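Local coordinates for protein sensory box histidine kinase/response regulator (Burkholderia thailandensis, PDB 3MR0) that probably senses a signal as part of a two-component histidine kinase, of which this chain is a PAS sensor domain, at residues 73-78 with 113-118; 83-88 with 120-125. All coordinates share one frame; numbering follows the deposited sequence. Where two conformers were deposited one is given.

Contact 1 (73-78 with 113-118)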
# COMPACT_ATOMS: atom_id res chain seq x y z
N LYS A 73 -10.47 7.85 0.72
CA LYS A 73 -11.74 8.53 0.93
C LYS A 73 -12.89 7.87 0.17
O LYS A 73 -13.95 7.62 0.72
CB LYS A 73 -11.59 9.98 0.49
CG LYS A 73 -12.84 10.82 0.71
CD LYS A 73 -12.56 12.26 0.37
CE LYS A 73 -13.82 13.08 0.25
NZ LYS A 73 -13.55 14.27 -0.61
N ALA A 74 -12.69 7.57 -1.10
CA ALA A 74 -13.71 6.90 -1.88
C ALA A 74 -14.11 5.58 -1.21
O ALA A 74 -15.27 5.16 -1.28
CB ALA A 74 -13.22 6.67 -3.30
N HIS A 75 -13.15 4.93 -0.56
CA HIS A 75 -13.42 3.68 0.17
C HIS A 75 -14.16 3.96 1.47
O HIS A 75 -15.23 3.41 1.70
CB HIS A 75 -12.14 2.89 0.47
CG HIS A 75 -12.39 1.57 1.14
ND1 HIS A 75 -12.99 0.51 0.50
CD2 HIS A 75 -12.15 1.16 2.41
CE1 HIS A 75 -13.10 -0.51 1.34
NE2 HIS A 75 -12.59 -0.14 2.50
N LEU A 76 -13.58 4.80 2.31
CA LEU A 76 -14.16 5.04 3.63
C LEU A 76 -15.52 5.73 3.58
O LEU A 76 -16.28 5.65 4.54
CB LEU A 76 -13.21 5.83 4.54
CG LEU A 76 -11.92 5.11 4.88
CD1 LEU A 76 -11.01 5.99 5.76
CD2 LEU A 76 -12.21 3.76 5.53
N GLU A 77 -15.83 6.39 2.47
CA GLU A 77 -17.09 7.10 2.35
C GLU A 77 -18.09 6.47 1.39
O GLU A 77 -19.27 6.46 1.67
CB GLU A 77 -16.87 8.54 1.91
CG GLU A 77 -16.29 9.42 2.98
CD GLU A 77 -16.04 10.81 2.46
OE1 GLU A 77 -16.58 11.13 1.38
OE2 GLU A 77 -15.30 11.58 3.10
N HIS A 78 -17.63 5.99 0.25
CA HIS A 78 -18.58 5.51 -0.74
C HIS A 78 -18.53 4.01 -0.78
O HIS A 78 -19.30 3.38 -1.48
CB HIS A 78 -18.30 6.14 -2.09
CG HIS A 78 -18.65 7.60 -2.13
ND1 HIS A 78 -17.73 8.58 -2.42
CD2 HIS A 78 -19.81 8.24 -1.89
CE1 HIS A 78 -18.31 9.76 -2.37
NE2 HIS A 78 -19.58 9.59 -2.04
N TYR A 113 -14.34 1.85 11.75
CA TYR A 113 -13.62 1.59 12.99
C TYR A 113 -12.40 0.73 12.76
O TYR A 113 -11.55 0.64 13.63
CB TYR A 113 -14.50 0.93 14.05
CG TYR A 113 -15.09 -0.42 13.65
CD1 TYR A 113 -14.40 -1.61 13.88
CD2 TYR A 113 -16.35 -0.50 13.09
CE1 TYR A 113 -14.96 -2.82 13.53
CE2 TYR A 113 -16.90 -1.70 12.75
CZ TYR A 113 -16.21 -2.85 12.97
OH TYR A 113 -16.80 -4.03 12.60
N ARG A 114 -12.31 0.09 11.60
CA ARG A 114 -11.18 -0.78 11.31
C ARG A 114 -10.99 -0.86 9.82
O ARG A 114 -11.91 -0.59 9.09
CB ARG A 114 -11.42 -2.18 11.90
CG ARG A 114 -10.22 -3.12 11.87
CD ARG A 114 -10.58 -4.46 12.45
NE ARG A 114 -9.42 -5.35 12.53
CZ ARG A 114 -9.46 -6.57 13.04
NH1 ARG A 114 -10.59 -7.07 13.51
NH2 ARG A 114 -8.36 -7.31 13.07
N MSE A 115 -9.79 -1.23 9.37
CA MSE A 115 -9.53 -1.54 7.96
C MSE A 115 -8.31 -2.50 7.86
O MSE A 115 -7.25 -2.24 8.43
CB MSE A 115 -9.32 -0.25 7.15
CG MSE A 115 -9.29 -0.46 5.65
SE MSE A 115 -8.77 1.16 4.67
CE MSE A 115 -8.88 0.49 2.84
N VAL A 116 -8.47 -3.60 7.13
CA VAL A 116 -7.41 -4.59 7.05
C VAL A 116 -7.00 -4.83 5.61
O VAL A 116 -7.85 -4.87 4.72
CB VAL A 116 -7.83 -5.93 7.64
CG1 VAL A 116 -6.65 -6.88 7.67
CG2 VAL A 116 -8.39 -5.73 9.04
N GLY A 117 -5.71 -4.99 5.37
CA GLY A 117 -5.24 -5.21 4.02
C GLY A 117 -3.80 -5.63 3.95
O GLY A 117 -3.18 -6.03 4.93
N TRP A 118 -3.25 -5.56 2.75
CA TRP A 118 -1.89 -5.98 2.52
C TRP A 118 -1.16 -5.03 1.58
O TRP A 118 -1.77 -4.15 0.95
CB TRP A 118 -1.86 -7.40 1.97
CG TRP A 118 -2.82 -7.70 0.81
CD1 TRP A 118 -4.04 -8.33 0.89
CD2 TRP A 118 -2.62 -7.43 -0.59
NE1 TRP A 118 -4.60 -8.45 -0.35
CE2 TRP A 118 -3.76 -7.90 -1.28
CE3 TRP A 118 -1.60 -6.81 -1.33
CZ2 TRP A 118 -3.91 -7.78 -2.66
CZ3 TRP A 118 -1.75 -6.68 -2.71
CH2 TRP A 118 -2.89 -7.17 -3.36

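Contact 2 (83-88 with 120-125). With SO4 (sulfate ion), chain C.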
# COMPACT_ATOMS: atom_id res chain seq x y z
N ASP A 83 -7.81 -0.42 -3.84
CA ASP A 83 -6.79 -1.21 -4.52
C ASP A 83 -5.96 -0.28 -5.39
O ASP A 83 -6.31 0.03 -6.52
CB ASP A 83 -7.45 -2.29 -5.38
CG ASP A 83 -6.45 -3.24 -6.00
OD1 ASP A 83 -5.31 -2.83 -6.28
OD2 ASP A 83 -6.82 -4.41 -6.22
N VAL A 84 -4.85 0.20 -4.85
CA VAL A 84 -4.10 1.21 -5.57
C VAL A 84 -2.66 0.79 -5.70
O VAL A 84 -2.19 -0.05 -4.94
CB VAL A 84 -4.18 2.61 -4.87
CG1 VAL A 84 -5.52 3.24 -5.09
CG2 VAL A 84 -3.85 2.50 -3.37
N GLU A 85 -1.97 1.36 -6.67
CA GLU A 85 -0.54 1.20 -6.76
C GLU A 85 0.10 2.56 -6.61
O GLU A 85 -0.36 3.54 -7.18
CB GLU A 85 -0.16 0.50 -8.06
CG GLU A 85 -0.71 -0.92 -8.11
CD GLU A 85 -0.24 -1.73 -9.31
OE1 GLU A 85 0.18 -1.13 -10.32
OE2 GLU A 85 -0.29 -2.98 -9.22
N TYR A 86 1.16 2.62 -5.81
CA TYR A 86 1.84 3.89 -5.60
C TYR A 86 3.27 3.74 -5.07
O TYR A 86 3.69 2.65 -4.72
CB TYR A 86 1.02 4.81 -4.70
CG TYR A 86 0.78 4.31 -3.29
CD1 TYR A 86 1.63 4.67 -2.23
CD2 TYR A 86 -0.33 3.54 -3.00
CE1 TYR A 86 1.38 4.25 -0.94
CE2 TYR A 86 -0.60 3.12 -1.72
CZ TYR A 86 0.26 3.47 -0.69
OH TYR A 86 -0.03 3.05 0.59
N ARG A 87 4.00 4.85 -5.03
CA ARG A 87 5.38 4.84 -4.59
C ARG A 87 5.49 5.26 -3.14
O ARG A 87 4.84 6.22 -2.71
CB ARG A 87 6.24 5.77 -5.47
CG ARG A 87 6.54 5.22 -6.86
CD ARG A 87 6.82 6.34 -7.83
NE ARG A 87 5.65 7.20 -7.97
CZ ARG A 87 5.54 8.20 -8.83
NH1 ARG A 87 6.55 8.48 -9.66
NH2 ARG A 87 4.43 8.92 -8.88
N VAL A 88 6.31 4.52 -2.39
CA VAL A 88 6.66 4.83 -1.01
C VAL A 88 8.18 4.91 -0.83
O VAL A 88 8.93 4.15 -1.45
CB VAL A 88 6.10 3.83 0.02
CG1 VAL A 88 4.60 3.97 0.14
CG2 VAL A 88 6.50 2.41 -0.30
N MSE A 120 2.07 -5.39 -1.52
CA MSE A 120 3.06 -6.19 -2.24
C MSE A 120 4.00 -5.25 -2.96
O MSE A 120 3.56 -4.19 -3.43
CB MSE A 120 2.39 -7.15 -3.23
CG MSE A 120 1.83 -8.38 -2.58
SE MSE A 120 1.47 -9.81 -3.85
CE MSE A 120 -0.15 -9.15 -4.65
N ASP A 121 5.27 -5.62 -3.05
CA ASP A 121 6.23 -4.82 -3.80
C ASP A 121 6.12 -5.17 -5.27
O ASP A 121 6.45 -6.29 -5.64
CB ASP A 121 7.68 -5.05 -3.35
CG ASP A 121 8.63 -4.02 -3.93
OD1 ASP A 121 8.68 -3.88 -5.17
OD2 ASP A 121 9.31 -3.31 -3.17
N VAL A 122 5.65 -4.22 -6.07
CA VAL A 122 5.44 -4.41 -7.51
C VAL A 122 6.40 -3.55 -8.36
O VAL A 122 6.09 -3.22 -9.49
CB VAL A 122 3.97 -4.14 -7.94
CG1 VAL A 122 3.01 -5.12 -7.26
CG2 VAL A 122 3.58 -2.68 -7.67
N THR A 123 7.56 -3.22 -7.79
CA THR A 123 8.48 -2.31 -8.43
C THR A 123 8.91 -2.78 -9.80
O THR A 123 8.83 -2.03 -10.76
CB THR A 123 9.73 -2.02 -7.56
OG1 THR A 123 9.31 -1.52 -6.29
CG2 THR A 123 10.62 -0.97 -8.21
N ASP A 124 9.38 -4.03 -9.88
CA ASP A 124 9.94 -4.58 -11.13
C ASP A 124 8.96 -4.65 -12.28
O ASP A 124 9.33 -4.41 -13.42
CB ASP A 124 10.57 -5.96 -10.90
CG ASP A 124 11.96 -5.86 -10.33
OD1 ASP A 124 12.48 -4.73 -10.31
OD2 ASP A 124 12.52 -6.89 -9.91
N ARG A 125 7.71 -4.99 -11.99
CA ARG A 125 6.68 -4.92 -13.01
C ARG A 125 6.51 -3.48 -13.48
O ARG A 125 6.39 -3.24 -14.67
CB ARG A 125 5.33 -5.45 -12.54
CG ARG A 125 4.20 -5.04 -13.50
CD ARG A 125 2.96 -5.89 -13.34
NE ARG A 125 2.54 -5.95 -11.94
CZ ARG A 125 1.76 -5.05 -11.36
NH1 ARG A 125 1.30 -4.02 -12.04
NH2 ARG A 125 1.44 -5.20 -10.09
S SO4 C . 3.77 -8.61 -9.52
O1 SO4 C . 4.00 -8.62 -10.96
O2 SO4 C . 5.00 -8.37 -8.79
O3 SO4 C . 2.83 -7.55 -9.23
O4 SO4 C . 3.21 -9.87 -9.06

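Contact 1 (73-78 with 113-118)
Met115, a selenomethionine on strand 112-121, meets His75 of helix 65-78 through its terminal methyl. CE lies 3.4 Å from CD2 of the His75 imidazole. This is the tight part of the contact. The methyl sits obliquely to the ring and lies closer to it than the selenium does. Met115 SE is 5.0 Å from the centroid of the His75 ring, 62° off the ring normal. The pair is thus an oblique Met-aromatic contact led by the CE methyl, with selenium in place of sulfur. The two side chains run toward each other from opposite directions. Met115 CG is anti to the backbone N (chi1 -170°), and the chain runs straight on to CE (chi3 -179°), which carries the methyl out from the strand to the helix. The imidazole is held by polar bonds on both nitrogens: ND1 is bonded to the carbonyl of Asp80 and NE2 to the backbone N of Ala104. These two bonds fix the rotation of the ring and leave CD2 turned to the methyl.

The fold here is that of a PAS domain, in which an antiparallel sheet is packed on one side by helices. Helix 65-78 is one of these, and Met115 points from the sheet toward its last turns. Trp23, Trp25 and Tyr82 also touch the Met115 side chain. A bound PG5 molecule, probably from the crystallisation liquor, lies about 5 Å from that side chain.

Leu76 makes the looser part. Its CD2 comes only to 4.4 Å from Met115 SE, an apolar contact at the margin of the packing, and the same side chain also rests on Trp25. No hydrogen bond joins the two segments. At the solvent-exposed end of the helix, Glu77 and His78 line a PG5 site together with Trp106.

Contact 2 (83-88 with 120-125)
Arg125 reaches back from the start of helix 123-140 to Glu85 on strand 82-89. Its NH2 makes the main bond of a salt bridge, to Glu85 OE2 at 2.9 Å and fairly straight (165°). OE2 lies in the guanidinium plane, while NH2 sits on the syn side of OE2 but 26° out of the carboxylate plane. NH1 adds a weak second bond to OE2 at 3.4 Å, and has a long, weak ion pair with Glu129. A bend at chi3 (51°) folds the end of Arg125 so that its edge meets both Glu85 and a sulfate.

The sulfate, probably from the crystallisation liquor, occupies another part of the guanidinium edge. Arg125 NH2 gives a 2.9 Å bond to sulfate O3, and NE is shared between sulfate O3 and O1. NH2 therefore serves both the sulfate and Glu85. Val122 CG2 lies 4.2 Å from Glu85 OE2.

Asp121 OD1 takes two donors, Thr123 OG1 at 2.7 Å and Thr123 N at 2.9 Å. Asp121 OD2 is paired with Arg96, and Thr123 OG1 is also bonded to the backbone N of Trp97. The bond from Thr123 N closes an Asx turn, at the exit from the last PAS strand into the C-terminal helix.

How the contacts relate
Contact 1 and contact 2 lie on the same antiparallel PAS sheet, with centres 18 Å apart. Both use strand 112-121: contact 1 takes its earlier part, contact 2 its end and the start of helix 123-140. Their other partners, helix 65-78 and strand 82-89, follow each other in the chain. The segments therefore alternate along it, in the order 73-78, 83-88, 113-118, 120-125. Contact 1 is buried and fastens helix 65-78 to the sheet near the start of the shared strand. Contact 2 is at the surface and ties an outermost strand to the C-terminal helix. It lies where the chain leaves the sheet, and only this end probably leads on toward the kinase part.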